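Side-chain contacts in malonyl coenzyme A-acyl carrier protein transacylase (Helicobacter pylori, PDB 2H1Y), which probably transfers the malonyl group from malonyl-CoA to holo acyl carrier protein, releasing free CoA and supplying malonyl-ACP: residues F44-N49 against L117-A122; I82-L87 against V111-A116; A75-S80 against E107-S112; F33-G36 against A40-L43. All coordinates share one frame; numbering follows the deposited sequence.

Contact 1 (F44-N49 against L117-A122)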
loop_
_atom_site.group_PDB
_atom_site.type_symbol
_atom_site.label_atom_id
_atom_site.label_comp_id
_atom_site.label_asym_id
_atom_site.label_seq_id
_atom_site.Cartn_x
_atom_site.Cartn_y
_atom_site.Cartn_z
ATOM N N PHE A 44 -1.635 19.306 3.788
ATOM C CA PHE A 44 -1.481 19.573 2.355
ATOM C C PHE A 44 -0.408 20.632 2.064
ATOM O O PHE A 44 0.422 20.447 1.167
ATOM C CB PHE A 44 -2.818 19.939 1.701
ATOM C CG PHE A 44 -3.525 18.768 1.099
ATOM C CD1 PHE A 44 -4.530 18.109 1.800
ATOM C CD2 PHE A 44 -3.158 18.291 -0.150
ATOM C CE1 PHE A 44 -5.166 17.017 1.250
ATOM C CE2 PHE A 44 -3.785 17.200 -0.706
ATOM C CZ PHE A 44 -4.792 16.559 -0.010
ATOM N N GLU A 45 -0.422 21.723 2.835
ATOM C CA GLU A 45 0.587 22.786 2.710
ATOM C C GLU A 45 1.972 22.258 3.020
ATOM O O GLU A 45 2.881 22.372 2.190
ATOM C CB GLU A 45 0.253 23.981 3.610
ATOM C CG GLU A 45 -0.010 25.307 2.879
ATOM C CD GLU A 45 -1.128 25.252 1.824
ATOM O OE1 GLU A 45 -1.305 26.268 1.124
ATOM O OE2 GLU A 45 -1.833 24.222 1.672
ATOM N N ARG A 46 2.114 21.665 4.205
ATOM C CA ARG A 46 3.357 21.026 4.618
ATOM C C ARG A 46 3.889 20.083 3.541
ATOM O O ARG A 46 5.097 20.087 3.244
ATOM C CB ARG A 46 3.155 20.265 5.923
ATOM C CG ARG A 46 3.193 21.123 7.173
ATOM C CD ARG A 46 3.990 20.393 8.227
ATOM N NE ARG A 46 3.172 19.860 9.311
ATOM C CZ ARG A 46 3.507 18.819 10.073
ATOM N NH1 ARG A 46 4.636 18.160 9.855
ATOM N NH2 ARG A 46 2.693 18.421 11.046
ATOM N N ALA A 47 2.984 19.297 2.953
ATOM C CA ALA A 47 3.307 18.388 1.859
ATOM C C ALA A 47 3.778 19.125 0.597
ATOM O O ALA A 47 4.826 18.789 0.039
ATOM C CB ALA A 47 2.109 17.463 1.543
ATOM N N SER A 48 3.008 20.119 0.153
ATOM C CA SER A 48 3.371 20.931 -1.021
ATOM C C SER A 48 4.780 21.541 -0.901
ATOM O O SER A 48 5.567 21.477 -1.843
ATOM C CB SER A 48 2.308 22.008 -1.308
ATOM O OG SER A 48 1.024 21.455 -1.607
ATOM N N ASN A 49 5.101 22.082 0.274
ATOM C CA ASN A 49 6.453 22.592 0.573
ATOM C C ASN A 49 7.516 21.516 0.531
ATOM O O ASN A 49 8.550 21.695 -0.120
ATOM C CB ASN A 49 6.527 23.259 1.954
ATOM C CG ASN A 49 5.592 24.436 2.095
ATOM O OD1 ASN A 49 5.124 25.018 1.107
ATOM N ND2 ASN A 49 5.313 24.804 3.340
ATOM N N LEU A 117 8.541 7.326 11.581
ATOM C CA LEU A 117 8.763 8.126 10.387
ATOM C C LEU A 117 7.901 9.380 10.417
ATOM O O LEU A 117 6.674 9.290 10.352
ATOM C CB LEU A 117 8.445 7.265 9.178
ATOM C CG LEU A 117 9.355 7.206 7.969
ATOM C CD1 LEU A 117 10.823 7.279 8.345
ATOM C CD2 LEU A 117 9.049 5.917 7.211
ATOM N N ASP A 118 8.551 10.541 10.555
ATOM C CA ASP A 118 7.866 11.836 10.576
ATOM C C ASP A 118 7.191 12.118 9.250
ATOM O O ASP A 118 7.605 11.604 8.190
ATOM C CB ASP A 118 8.838 12.994 10.875
ATOM C CG ASP A 118 9.541 12.841 12.205
ATOM O OD1 ASP A 118 8.928 12.271 13.145
ATOM O OD2 ASP A 118 10.711 13.280 12.314
ATOM N N PHE A 119 6.173 12.971 9.315
ATOM C CA PHE A 119 5.438 13.376 8.131
ATOM C C PHE A 119 6.320 13.703 6.919
ATOM O O PHE A 119 6.261 12.993 5.910
ATOM C CB PHE A 119 4.467 14.517 8.441
ATOM C CG PHE A 119 3.567 14.857 7.297
ATOM C CD1 PHE A 119 2.850 13.856 6.641
ATOM C CD2 PHE A 119 3.451 16.167 6.862
ATOM C CE1 PHE A 119 2.042 14.152 5.573
ATOM C CE2 PHE A 119 2.643 16.487 5.794
ATOM C CZ PHE A 119 1.921 15.475 5.147
ATOM N N GLU A 120 7.140 14.751 6.995
ATOM C CA GLU A 120 7.863 15.174 5.776
ATOM C C GLU A 120 8.939 14.190 5.362
ATOM O O GLU A 120 9.202 14.048 4.178
ATOM C CB GLU A 120 8.356 16.643 5.765
ATOM C CG GLU A 120 8.563 17.306 7.098
ATOM C CD GLU A 120 7.263 17.722 7.757
ATOM O OE1 GLU A 120 6.950 17.140 8.825
ATOM O OE2 GLU A 120 6.562 18.614 7.221
ATOM N N LYS A 121 9.513 13.474 6.324
ATOM C CA LYS A 121 10.452 12.401 6.001
ATOM C C LYS A 121 9.797 11.242 5.248
ATOM O O LYS A 121 10.417 10.641 4.357
ATOM C CB LYS A 121 11.162 11.897 7.252
ATOM C CG LYS A 121 12.354 12.743 7.663
ATOM C CD LYS A 121 13.313 11.934 8.546
ATOM C CE LYS A 121 14.412 12.808 9.137
ATOM N NZ LYS A 121 13.866 13.559 10.284
ATOM N N ALA A 122 8.552 10.925 5.585
ATOM C CA ALA A 122 7.868 9.815 4.919
ATOM C C ALA A 122 7.476 10.166 3.485
ATOM O O ALA A 122 7.622 9.339 2.577
ATOM C CB ALA A 122 6.672 9.369 5.716
HETATM O O HOH W 1 6.377 20.480 5.369
#
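A salt bridge from Arg46 to Glu120, backed by the edge of the Phe119 ring, joins helix 38-51 to the first turn of helix 119-137 in a partly buried helix-helix contact. The bridge is centred on NH1 of Arg46, which lies 2.7 Å from OE1 of Glu120. The same nitrogen makes a weak hydrogen bond of 3.3 Å to OE2 of Glu120, nearly straight at 167°. The planes of the two groups are 8° apart and Glu120 CD lies at the guanidinium edge, in plane, so they sit side by side, not stacked. A bend of the arginine chain at chi2 and chi3 carries the group to this position and lays its CD near Glu120 OE2. One water donates to both Glu120 OE2 and the backbone O of Arg46, tying the carboxylate to the helix that bears its partner.

Both segments belong to the acyl transferase domain, where this contact pairs helices from well-separated parts of the chain. Phe119 supplies the apolar half: with CG anti to the backbone N (chi1 -173°), its ring points at helix 38-51. CD2 of Phe119 approaches one face of the guanidinium, 3.8 Å from Arg46 NH1, with the two planes almost perpendicular. Farther along the ring, Phe119 CE2 is 3.8 Å from Arg46 CB and Phe119 CZ is 4.1 Å from Ala47 CB. Helix 69-90 continues this packing, Tyr77 and Tyr81 both touching Phe119.

Contact 2 (I82-L87 against V111-A116)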
loop_
_atom_site.group_PDB
_atom_site.type_symbol
_atom_site.label_atom_id
_atom_site.label_comp_id
_atom_site.label_asym_id
_atom_site.label_seq_id
_atom_site.Cartn_x
_atom_site.Cartn_y
_atom_site.Cartn_z
ATOM N N ILE A 82 -3.499 11.676 6.839
ATOM C CA ILE A 82 -4.577 12.576 7.261
ATOM C C ILE A 82 -5.735 11.801 7.892
ATOM O O ILE A 82 -6.190 12.137 8.992
ATOM C CB ILE A 82 -5.077 13.501 6.106
ATOM C CG1 ILE A 82 -3.971 14.476 5.709
ATOM C CG2 ILE A 82 -6.322 14.247 6.528
ATOM C CD1 ILE A 82 -4.226 15.242 4.453
ATOM N N ALA A 83 -6.191 10.763 7.198
ATOM C CA ALA A 83 -7.169 9.827 7.756
ATOM C C ALA A 83 -6.792 9.412 9.175
ATOM O O ALA A 83 -7.646 9.418 10.069
ATOM C CB ALA A 83 -7.296 8.602 6.875
ATOM N N TYR A 84 -5.518 9.067 9.380
ATOM C CA TYR A 84 -5.051 8.620 10.694
ATOM C C TYR A 84 -5.122 9.713 11.785
ATOM O O TYR A 84 -5.653 9.472 12.878
ATOM C CB TYR A 84 -3.639 8.054 10.613
ATOM C CG TYR A 84 -3.158 7.495 11.937
ATOM C CD1 TYR A 84 -2.719 8.343 12.969
ATOM C CD2 TYR A 84 -3.136 6.119 12.158
ATOM C CE1 TYR A 84 -2.270 7.823 14.190
ATOM C CE2 TYR A 84 -2.697 5.598 13.344
ATOM C CZ TYR A 84 -2.263 6.451 14.359
ATOM O OH TYR A 84 -1.843 5.907 15.539
ATOM N N GLN A 85 -4.577 10.891 11.484
ATOM C CA GLN A 85 -4.630 12.052 12.390
ATOM C C GLN A 85 -6.046 12.463 12.801
ATOM O O GLN A 85 -6.354 12.584 13.992
ATOM C CB GLN A 85 -3.939 13.257 11.742
ATOM C CG GLN A 85 -2.449 13.083 11.473
ATOM C CD GLN A 85 -1.697 12.447 12.641
ATOM O OE1 GLN A 85 -0.872 11.562 12.432
ATOM N NE2 GLN A 85 -1.990 12.884 13.869
ATOM N N LEU A 86 -6.897 12.694 11.803
ATOM C CA LEU A 86 -8.293 13.029 12.035
ATOM C C LEU A 86 -8.957 11.989 12.931
ATOM O O LEU A 86 -9.524 12.332 13.975
ATOM C CB LEU A 86 -9.023 13.178 10.702
ATOM C CG LEU A 86 -9.175 14.571 10.052
ATOM C CD1 LEU A 86 -8.248 15.656 10.620
ATOM C CD2 LEU A 86 -9.079 14.504 8.541
ATOM N N LEU A 87 -8.837 10.716 12.569
ATOM C CA LEU A 87 -9.450 9.662 13.372
ATOM C C LEU A 87 -8.843 9.594 14.775
ATOM O O LEU A 87 -9.586 9.667 15.748
ATOM C CB LEU A 87 -9.433 8.294 12.657
ATOM C CG LEU A 87 -10.042 7.075 13.372
ATOM C CD1 LEU A 87 -11.385 7.394 14.008
ATOM C CD2 LEU A 87 -10.183 5.913 12.426
ATOM N N VAL A 111 4.340 1.676 8.970
ATOM C CA VAL A 111 5.572 2.004 9.707
ATOM C C VAL A 111 5.624 3.474 10.170
ATOM O O VAL A 111 5.894 3.752 11.336
ATOM C CB VAL A 111 6.831 1.677 8.855
ATOM C CG1 VAL A 111 8.099 2.304 9.466
ATOM C CG2 VAL A 111 6.992 0.170 8.689
ATOM N N SER A 112 5.344 4.404 9.261
ATOM C CA SER A 112 5.357 5.819 9.592
ATOM C C SER A 112 4.407 6.150 10.723
ATOM O O SER A 112 4.787 6.763 11.719
ATOM C CB SER A 112 5.026 6.657 8.364
ATOM O OG SER A 112 4.766 8.005 8.723
ATOM N N LEU A 113 3.161 5.740 10.570
ATOM C CA LEU A 113 2.132 6.099 11.529
ATOM C C LEU A 113 2.325 5.399 12.858
ATOM O O LEU A 113 1.855 5.875 13.878
ATOM C CB LEU A 113 0.741 5.868 10.932
ATOM C CG LEU A 113 0.541 7.050 9.974
ATOM C CD1 LEU A 113 -0.377 6.716 8.848
ATOM C CD2 LEU A 113 0.069 8.307 10.711
ATOM N N SER A 114 3.061 4.296 12.849
ATOM C CA SER A 114 3.492 3.664 14.087
ATOM C C SER A 114 4.369 4.606 14.921
ATOM O O SER A 114 4.367 4.533 16.156
ATOM C CB SER A 114 4.228 2.367 13.799
ATOM O OG SER A 114 4.073 1.494 14.887
ATOM N N GLY A 115 5.099 5.495 14.241
ATOM C CA GLY A 115 5.867 6.562 14.894
ATOM C C GLY A 115 7.339 6.571 14.497
ATOM O O GLY A 115 8.143 7.334 15.045
ATOM N N ALA A 116 7.682 5.717 13.538
ATOM C CA ALA A 116 9.057 5.530 13.126
ATOM C C ALA A 116 9.438 6.427 11.964
ATOM O O ALA A 116 10.534 6.309 11.416
ATOM C CB ALA A 116 9.292 4.078 12.768
#
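Leu113 sets one methyl on the face of the Tyr84 ring, a CH-pi contact at the heart of the Tyr84-Leu113 pair that makes up nearly all of this buried interface. CD2 of Leu113 is 3.9 Å from the centroid of the Tyr84 ring and 30° off its normal. The displacement is toward the root of the side chain: CD2 of Leu113 is 3.5 Å from Tyr84 CG and 3.7 Å from Tyr84 CB. The other methyl, Leu113 CD1, lies 3.9 Å from Tyr84 CB, while Leu113 CB stands above the rim near CD2 of the ring. The two side chains run alongside each other, pointing opposite ways. Gln85 adds a lesser contact, its chain folding at chi2 to bring OE1 within 3.8 Å of Leu113 CD2.

A first torsion near 180° (chi1 -176°) sends the Tyr84 ring out across the gap between CA atoms that come no nearer than 7.7 Å, at Tyr84 and Leu113. In the second shell, Leu95 and Phe235 also touch Tyr84. Leu113 lies within a wider, pi-type turn (112-116) of helix 105-116, and Ser114 OG is hydrogen-bonded to the backbone O of Phe235. The Tyr84-Leu113 pair sets helix 69-90 against helix 105-116, the helix that follows strand 99-102 of the main sheet, while its other sides pack on helices 31-36, 38-51 and 307-320.

Contact 3 (A75-S80 against E107-S112)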
loop_
_atom_site.group_PDB
_atom_site.type_symbol
_atom_site.label_atom_id
_atom_site.label_comp_id
_atom_site.label_asym_id
_atom_site.label_seq_id
_atom_site.Cartn_x
_atom_site.Cartn_y
_atom_site.Cartn_z
ATOM N N ALA A 75 1.197 10.517 -2.548
ATOM C CA ALA A 75 -0.186 11.004 -2.476
ATOM C C ALA A 75 -1.022 10.055 -1.622
ATOM O O ALA A 75 -1.791 10.487 -0.743
ATOM C CB ALA A 75 -0.780 11.121 -3.859
ATOM N N ILE A 76 -0.865 8.753 -1.881
ATOM C CA ILE A 76 -1.556 7.736 -1.095
ATOM C C ILE A 76 -1.107 7.892 0.360
ATOM O O ILE A 76 -1.941 7.984 1.267
ATOM C CB ILE A 76 -1.315 6.319 -1.656
ATOM C CG1 ILE A 76 -1.858 6.224 -3.079
ATOM C CG2 ILE A 76 -1.962 5.266 -0.771
ATOM C CD1 ILE A 76 -1.459 4.985 -3.830
ATOM N N TYR A 77 0.206 7.986 0.594
ATOM C CA TYR A 77 0.647 8.207 1.980
ATOM C C TYR A 77 -0.069 9.409 2.601
ATOM O O TYR A 77 -0.501 9.356 3.759
ATOM C CB TYR A 77 2.165 8.366 2.105
ATOM C CG TYR A 77 2.614 8.858 3.490
ATOM C CD1 TYR A 77 2.550 8.024 4.623
ATOM C CD2 TYR A 77 3.080 10.165 3.664
ATOM C CE1 TYR A 77 2.947 8.485 5.879
ATOM C CE2 TYR A 77 3.481 10.632 4.905
ATOM C CZ TYR A 77 3.412 9.800 6.007
ATOM O OH TYR A 77 3.839 10.298 7.225
ATOM N N LEU A 78 -0.200 10.478 1.823
ATOM C CA LEU A 78 -0.762 11.722 2.332
ATOM C C LEU A 78 -2.164 11.538 2.895
ATOM O O LEU A 78 -2.444 11.895 4.038
ATOM C CB LEU A 78 -0.797 12.745 1.220
ATOM C CG LEU A 78 -0.517 14.205 1.516
ATOM C CD1 LEU A 78 -1.026 14.979 0.311
ATOM C CD2 LEU A 78 -1.146 14.694 2.853
ATOM N N VAL A 79 -3.054 10.977 2.092
ATOM C CA VAL A 79 -4.416 10.758 2.547
ATOM C C VAL A 79 -4.459 9.745 3.725
ATOM O O VAL A 79 -5.149 9.984 4.736
ATOM C CB VAL A 79 -5.332 10.393 1.368
ATOM C CG1 VAL A 79 -6.771 10.131 1.831
ATOM C CG2 VAL A 79 -5.260 11.500 0.274
ATOM N N SER A 80 -3.708 8.649 3.633
ATOM C CA SER A 80 -3.600 7.731 4.780
ATOM C C SER A 80 -3.213 8.463 6.072
ATOM O O SER A 80 -3.845 8.263 7.115
ATOM C CB SER A 80 -2.607 6.617 4.500
ATOM O OG SER A 80 -3.118 5.728 3.531
ATOM N N GLU A 107 2.764 -0.394 3.380
ATOM C CA GLU A 107 3.553 -0.847 4.525
ATOM C C GLU A 107 4.363 0.301 5.140
ATOM O O GLU A 107 4.347 0.497 6.362
ATOM C CB GLU A 107 4.441 -2.029 4.169
ATOM C CG GLU A 107 4.826 -2.823 5.395
ATOM C CD GLU A 107 5.455 -4.139 5.058
ATOM O OE1 GLU A 107 6.389 -4.543 5.779
ATOM O OE2 GLU A 107 5.027 -4.770 4.066
ATOM N N VAL A 108 5.032 1.070 4.275
ATOM C CA VAL A 108 5.717 2.302 4.668
ATOM C C VAL A 108 4.771 3.205 5.453
ATOM O O VAL A 108 5.091 3.601 6.586
ATOM C CB VAL A 108 6.267 3.066 3.462
ATOM C CG1 VAL A 108 7.016 4.320 3.933
ATOM C CG2 VAL A 108 7.181 2.181 2.616
ATOM N N SER A 109 3.605 3.510 4.881
ATOM C CA SER A 109 2.572 4.251 5.610
ATOM C C SER A 109 2.404 3.739 7.010
ATOM O O SER A 109 2.435 4.528 7.951
ATOM C CB SER A 109 1.213 4.172 4.928
ATOM O OG SER A 109 1.207 4.922 3.736
ATOM N N ALA A 110 2.212 2.424 7.139
ATOM C CA ALA A 110 1.947 1.784 8.429
ATOM C C ALA A 110 3.118 1.991 9.418
ATOM O O ALA A 110 2.911 2.470 10.546
ATOM C CB ALA A 110 1.647 0.336 8.235
ATOM N N VAL A 111 4.340 1.676 8.970
ATOM C CA VAL A 111 5.572 2.004 9.707
ATOM C C VAL A 111 5.624 3.474 10.170
ATOM O O VAL A 111 5.894 3.752 11.336
ATOM C CB VAL A 111 6.831 1.677 8.855
ATOM C CG1 VAL A 111 8.099 2.304 9.466
ATOM C CG2 VAL A 111 6.992 0.170 8.689
ATOM N N SER A 112 5.344 4.404 9.261
ATOM C CA SER A 112 5.357 5.819 9.592
ATOM C C SER A 112 4.407 6.150 10.723
ATOM O O SER A 112 4.787 6.763 11.719
ATOM C CB SER A 112 5.026 6.657 8.364
ATOM O OG SER A 112 4.766 8.005 8.723
HETATM O O HOH W 2 -0.979 3.964 2.579
#
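Near Tyr77 and Ser109, helices 69-90 and 105-116 run in broadly the same direction, their local axes crossing at -40° with a closest approach of 9.9 Å. The CA atoms of these two residues are 5.7 Å apart, so a serine sits where the backbones come nearest. Tyr77, whose first torsion (chi1 169°) swings CG to the far side from the backbone N, reaches along the partner helix and presents a ring edge to it. Ser109 OG lies in the ring plane, 3.5 Å from Tyr77 CD1. One turn later Ser112 meets the end of the same ring: Tyr77 OH donates a 2.9 Å hydrogen bond to Ser112 OG, and Ser112 CB is 3.7 Å from Tyr77 CE1. Phe119, Ala122 and Leu123 of helix 119-137 also pack on Tyr77.

Away from the Tyr77 ring, a water between the helices lies 2.9 Å from Ser80 OG, to which it donates, and 2.7 Å from Ser109 OG. Ser80 OG is also hydrogen-bonded to the backbone O of Leu283. Helix 105-116 follows strand 99-102 through the nucleophile elbow, the tight turn that in this family carries the nucleophilic serine of a GHSLG motif.

Because Ser112 OG is also bonded to the backbone O of Leu117, the hydroxyls form a hydrogen-bonded chain, Tyr77 OH to Ser112 OG to Leu117 O. Such a chain satisfies buried polar atoms, and each bond would be expected to polarise the next.

Contact 4 (F33-G36 against A40-L43)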
loop_
_atom_site.group_PDB
_atom_site.type_symbol
_atom_site.label_atom_id
_atom_site.label_comp_id
_atom_site.label_asym_id
_atom_site.label_seq_id
_atom_site.Cartn_x
_atom_site.Cartn_y
_atom_site.Cartn_z
ATOM N N PHE A 33 -11.592 15.521 3.058
ATOM C CA PHE A 33 -10.833 15.814 4.277
ATOM C C PHE A 33 -10.442 17.289 4.335
ATOM O O PHE A 33 -10.756 18.002 5.306
ATOM C CB PHE A 33 -9.550 14.975 4.354
ATOM C CG PHE A 33 -9.758 13.546 4.772
ATOM C CD1 PHE A 33 -8.901 12.548 4.300
ATOM C CD2 PHE A 33 -10.796 13.186 5.633
ATOM C CE1 PHE A 33 -9.065 11.222 4.675
ATOM C CE2 PHE A 33 -10.964 11.838 6.023
ATOM C CZ PHE A 33 -10.095 10.863 5.540
ATOM N N TYR A 34 -9.746 17.714 3.279
ATOM C CA TYR A 34 -9.223 19.059 3.098
ATOM C C TYR A 34 -10.217 20.144 3.458
ATOM O O TYR A 34 -9.867 21.079 4.178
ATOM C CB TYR A 34 -8.782 19.239 1.645
ATOM C CG TYR A 34 -8.138 20.576 1.332
ATOM C CD1 TYR A 34 -8.863 21.603 0.712
ATOM C CD2 TYR A 34 -6.796 20.809 1.638
ATOM C CE1 TYR A 34 -8.266 22.831 0.419
ATOM C CE2 TYR A 34 -6.191 22.023 1.343
ATOM C CZ TYR A 34 -6.932 23.032 0.738
ATOM O OH TYR A 34 -6.314 24.227 0.451
ATOM N N GLU A 35 -11.450 20.014 2.955
ATOM C CA GLU A 35 -12.487 21.029 3.149
ATOM C C GLU A 35 -13.166 20.984 4.499
ATOM O O GLU A 35 -13.623 22.008 4.983
ATOM C CB GLU A 35 -13.528 20.947 2.047
ATOM C CG GLU A 35 -13.203 21.865 0.900
ATOM C CD GLU A 35 -13.505 21.249 -0.458
ATOM O OE1 GLU A 35 -14.258 20.241 -0.505
ATOM O OE2 GLU A 35 -12.986 21.780 -1.480
ATOM N N GLY A 36 -13.240 19.809 5.110
ATOM C CA GLY A 36 -13.887 19.673 6.416
ATOM C C GLY A 36 -12.990 19.932 7.624
ATOM O O GLY A 36 -13.489 20.109 8.742
ATOM N N ALA A 40 -6.297 18.890 7.925
ATOM C CA ALA A 40 -6.091 18.349 6.595
ATOM C C ALA A 40 -5.486 19.431 5.704
ATOM O O ALA A 40 -4.554 19.169 4.941
ATOM C CB ALA A 40 -7.408 17.835 6.012
ATOM N N LYS A 41 -6.005 20.650 5.822
ATOM C CA LYS A 41 -5.497 21.761 5.033
ATOM C C LYS A 41 -4.011 21.983 5.326
ATOM O O LYS A 41 -3.197 22.161 4.406
ATOM C CB LYS A 41 -6.312 23.037 5.288
ATOM C CG LYS A 41 -7.617 23.129 4.509
ATOM C CD LYS A 41 -8.481 24.272 5.008
ATOM C CE LYS A 41 -9.948 24.059 4.665
ATOM N NZ LYS A 41 -10.153 23.881 3.194
ATOM N N GLU A 42 -3.656 21.935 6.604
ATOM C CA GLU A 42 -2.299 22.219 7.015
ATOM C C GLU A 42 -1.295 21.176 6.504
ATOM O O GLU A 42 -0.153 21.502 6.161
ATOM C CB GLU A 42 -2.264 22.334 8.527
ATOM C CG GLU A 42 -0.928 22.692 9.126
ATOM C CD GLU A 42 -0.986 22.639 10.632
ATOM O OE1 GLU A 42 0.056 22.353 11.262
ATOM O OE2 GLU A 42 -2.085 22.853 11.189
ATOM N N LEU A 43 -1.726 19.927 6.434
ATOM C CA LEU A 43 -0.823 18.871 6.032
ATOM C C LEU A 43 -0.604 18.912 4.527
ATOM O O LEU A 43 0.494 18.623 4.049
ATOM C CB LEU A 43 -1.302 17.502 6.526
ATOM C CG LEU A 43 -1.306 17.313 8.055
ATOM C CD1 LEU A 43 -2.326 16.264 8.463
ATOM C CD2 LEU A 43 0.081 16.973 8.632
#
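Lys41 lies across one face of the Tyr34 ring and then turns its ammonium back toward the Tyr34 backbone. Its chain is close to extended through chi2 and chi3 but bends at chi4 (-57°), which brings NZ to the carbonyl. CG of Lys41 is over the ring face, 3.7 Å from the centroid of Tyr34 and 14° off the normal, a CH-pi contact. Lys41 NZ is on the same side of the ring but beyond its carbons, an off-centre cation-pi contact 4.0 Å from the Tyr34 centroid. It also makes a weak hydrogen bond of 3.0 Å to Tyr34 O. Glu35 OE2, in a long, weak ion pair with Lys31, stays 5.9 Å from Lys41 NZ, though the opposite charges may still attract.

The Tyr34 ring extends away from its backbone N (chi1 -177°) toward helix 38-51; Phe44 of that helix and Phe60 of helix 55-60 pair with it edge-to-face. Phe33 has a different first torsion, with CG opposite the carbonyl carbon, and sends its ring away to Ile82 and Leu86 of helix 69-90. Its backbone and CB remain in the joint: Ala40 CB is 3.4 Å from Phe33 O and 3.9 Å from Phe33 CB.

Here two consecutive helices, 31-36 and 38-51, meet across a single linking residue: Ala40 packs on the Phe33 backbone and Lys41 reaches back to a last-turn carbonyl of the first helix.

All four contacts lie in the acyl transferase domain and belong to one connected group of helices. Contact 4 comes first along the chain and contact 1 shares its helix 38-51, their centres about 13 Å apart. Contacts 2 and 3 both join helix 69-90 to helix 105-116, with centres about 8 Å apart, and both fall in the span between the two segments of contact 1. Contact 3 lies deepest, its centre about 7 Å from that of the chain, against about 22 Å for contact 4. Helix 69-90 thus bridges the peripheral helices and helix 105-116, which follows central-sheet strand 99-102; Ile82 packs on both Phe44 and Ala40.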